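Local atomic coordinates of fibronectin type-III domain-containing protein (Caldanaerobacter subterraneus subsp. tengcongensis, PDB entry 7JGU), a protein that is of uncharacterised function but contains a fibronectin type III-like domain, studied for its extreme thermal stability, that probably has a structural role in the larger bacterial protein. Residues A[2-7]-A[75-81]. Residues are numbered along the deposited sequence; the frame is centred on the assembly and turned at random.
Sequences TVPDEP and NELGPSN
Asn-75 and Thr-2 share the one hydrogen bond that crosses between 2-7 and 75-81: ND2 of Asn-75 donates to the carbonyl O of Thr-2 over 2.9 Å. At 167° the bond is nearly straight; ND2 approaches on a lone pair in the carbonyl plane of Thr-2, and Thr-2 O lies only 7° out of the Asn-75 amide plane. The oxygen of the same amide serves its own turn. With CG set between the backbone N and carbonyl carbon (chi1 69°), OD1 accepts from Leu-77 N at 2.8 Å, the donor sitting above the carbonyl plane, an Asx turn over the type I beta turn from Asn-75 to Gly-78, while Gly-78 N adds a weak bond to OD1. Since ND2 also donates to Gly-31 O, both ends of the amide are engaged and its flip state is fixed. A leucine here would probably leave the carbonyls of Thr-2 and Gly-31 without this donor and Leu-77 N without its acceptor, loosening the first residues of the chain. OG of Ser-80 donates to Asn-81 O and is also hydrogen-bonded to the backbone N of Ala-73.

Van der Waals packing supplies the rest. The Pro-4 ring crosses the Asn-75 amide, CD lying 3.5 Å from ND2 and 3.3 Å from Gly-78 O. Val-3 spreads its two methyls along the backbone: CG1 lies 4.1 Å from CB of Leu-77 and CG2 3.7 Å from Pro-79 O. Farther on, Ser-80 presents CB to the Pro-4 and Asp-5 carbonyls, 3.3 Å from Asp-5 O.

The two segments bury 441 Å² together. In the fold, 2-7 is the irregular lead-in to strand 11-15, laid along the hairpin that joins strand 66-75 to strand 78-88 at one end of this fibronectin type III beta sandwich; Pro-4 and Pro-7 rest on Ala-73 of strand 66-75, and Asp-5 pairs by backbone with Lys-30 of a neighbouring loop.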
loop_
_atom_site.group_PDB
_atom_site.type_symbol
_atom_site.label_atom_id
_atom_site.label_comp_id
_atom_site.label_asym_id
_atom_site.label_seq_id
_atom_site.Cartn_x
_atom_site.Cartn_y
_atom_site.Cartn_z
ATOM N N THR A 2 -19.415 10.515 6.009
ATOM C CA THR A 2 -19.358 9.220 5.348
ATOM C C THR A 2 -17.970 8.615 5.502
ATOM O O THR A 2 -17.038 9.292 5.923
ATOM C CB THR A 2 -19.657 9.350 3.848
ATOM O OG1 THR A 2 -18.620 10.113 3.218
ATOM C CG2 THR A 2 -20.993 10.033 3.627
ATOM N N VAL A 3 -17.826 7.341 5.154
ATOM C CA VAL A 3 -16.503 6.721 5.116
ATOM C C VAL A 3 -15.685 7.406 4.028
ATOM O O VAL A 3 -16.245 8.099 3.164
ATOM C CB VAL A 3 -16.580 5.200 4.908
ATOM C CG1 VAL A 3 -17.507 4.579 5.930
ATOM C CG2 VAL A 3 -17.018 4.858 3.489
ATOM N N PRO A 4 -14.372 7.245 4.017
ATOM C CA PRO A 4 -13.576 7.918 2.995
ATOM C C PRO A 4 -13.825 7.332 1.626
ATOM O O PRO A 4 -14.293 6.199 1.461
ATOM C CB PRO A 4 -12.129 7.653 3.423
ATOM C CG PRO A 4 -12.220 7.187 4.852
ATOM C CD PRO A 4 -13.527 6.493 4.958
ATOM N N ASP A 5 -13.458 8.126 0.632
ATOM C CA ASP A 5 -13.365 7.625 -0.721
ATOM C C ASP A 5 -12.309 6.523 -0.790
ATOM O O ASP A 5 -11.416 6.420 0.046
ATOM C CB ASP A 5 -12.923 8.748 -1.657
ATOM C CG ASP A 5 -14.033 9.741 -1.997
ATOM O OD1 ASP A 5 -15.187 9.569 -1.568
ATOM O OD2 ASP A 5 -13.741 10.720 -2.715
ATOM N N GLU A 6 -12.411 5.700 -1.806
ATOM C CA GLU A 6 -11.328 4.762 -2.104
ATOM C C GLU A 6 -10.121 5.528 -2.638
ATOM O O GLU A 6 -10.284 6.419 -3.478
ATOM C CB GLU A 6 -11.875 3.802 -3.154
ATOM C CG GLU A 6 -11.022 2.645 -3.490
ATOM C CD GLU A 6 -11.642 1.770 -4.578
ATOM O OE1 GLU A 6 -12.815 1.364 -4.427
ATOM O OE2 GLU A 6 -10.964 1.491 -5.585
ATOM N N PRO A 7 -8.895 5.239 -2.169
ATOM C CA PRO A 7 -7.723 5.881 -2.768
ATOM C C PRO A 7 -7.595 5.512 -4.228
ATOM O O PRO A 7 -7.975 4.420 -4.647
ATOM C CB PRO A 7 -6.547 5.330 -1.948
ATOM C CG PRO A 7 -7.151 4.906 -0.664
ATOM C CD PRO A 7 -8.511 4.372 -1.033
ATOM N N ASN A 75 -11.618 6.326 8.348
ATOM C CA ASN A 75 -11.963 7.397 9.276
ATOM C C ASN A 75 -12.833 6.796 10.372
ATOM O O ASN A 75 -13.024 5.575 10.438
ATOM C CB ASN A 75 -12.562 8.616 8.565
ATOM C CG ASN A 75 -13.926 8.362 7.988
ATOM O OD1 ASN A 75 -14.633 7.446 8.382
ATOM N ND2 ASN A 75 -14.314 9.195 7.040
ATOM N N GLU A 76 -13.371 7.677 11.225
ATOM C CA GLU A 76 -14.119 7.225 12.394
ATOM C C GLU A 76 -15.356 6.431 12.004
ATOM O O GLU A 76 -15.855 5.626 12.803
ATOM C CB GLU A 76 -14.541 8.424 13.252
ATOM C CG GLU A 76 -13.383 9.264 13.745
ATOM C CD GLU A 76 -13.095 10.448 12.844
ATOM O OE1 GLU A 76 -13.412 10.376 11.627
ATOM O OE2 GLU A 76 -12.554 11.456 13.354
ATOM N N LEU A 77 -15.886 6.661 10.808
ATOM C CA LEU A 77 -17.097 5.986 10.373
ATOM C C LEU A 77 -16.811 4.620 9.777
ATOM O O LEU A 77 -17.717 3.783 9.700
ATOM C CB LEU A 77 -17.835 6.851 9.348
ATOM C CG LEU A 77 -18.492 8.140 9.847
ATOM C CD1 LEU A 77 -19.599 7.813 10.837
ATOM C CD2 LEU A 77 -17.485 9.112 10.466
ATOM N N GLY A 78 -15.576 4.370 9.362
ATOM C CA GLY A 78 -15.217 3.093 8.803
ATOM C C GLY A 78 -14.223 3.228 7.672
ATOM O O GLY A 78 -13.670 4.300 7.418
ATOM N N PRO A 79 -13.980 2.125 6.981
ATOM C CA PRO A 79 -12.997 2.118 5.893
ATOM C C PRO A 79 -13.637 2.294 4.532
ATOM O O PRO A 79 -14.826 2.032 4.348
ATOM C CB PRO A 79 -12.405 0.711 6.016
ATOM C CG PRO A 79 -13.588 -0.124 6.461
ATOM C CD PRO A 79 -14.447 0.769 7.313
ATOM N N SER A 80 -12.837 2.728 3.566
ATOM C CA SER A 80 -13.204 2.653 2.164
ATOM C C SER A 80 -13.117 1.205 1.685
ATOM O O SER A 80 -12.738 0.306 2.424
ATOM C CB SER A 80 -12.204 3.474 1.349
ATOM O OG SER A 80 -10.914 2.850 1.339
ATOM N N ASN A 81 -13.459 0.977 0.415
ATOM C CA ASN A 81 -13.120 -0.298 -0.207
ATOM C C ASN A 81 -11.604 -0.419 -0.410
ATOM O O ASN A 81 -10.863 0.568 -0.367
ATOM C CB ASN A 81 -13.824 -0.449 -1.558
ATOM C CG ASN A 81 -15.289 -0.825 -1.416
ATOM O OD1 ASN A 81 -15.820 -0.921 -0.305
ATOM N ND2 ASN A 81 -15.955 -1.034 -2.545
#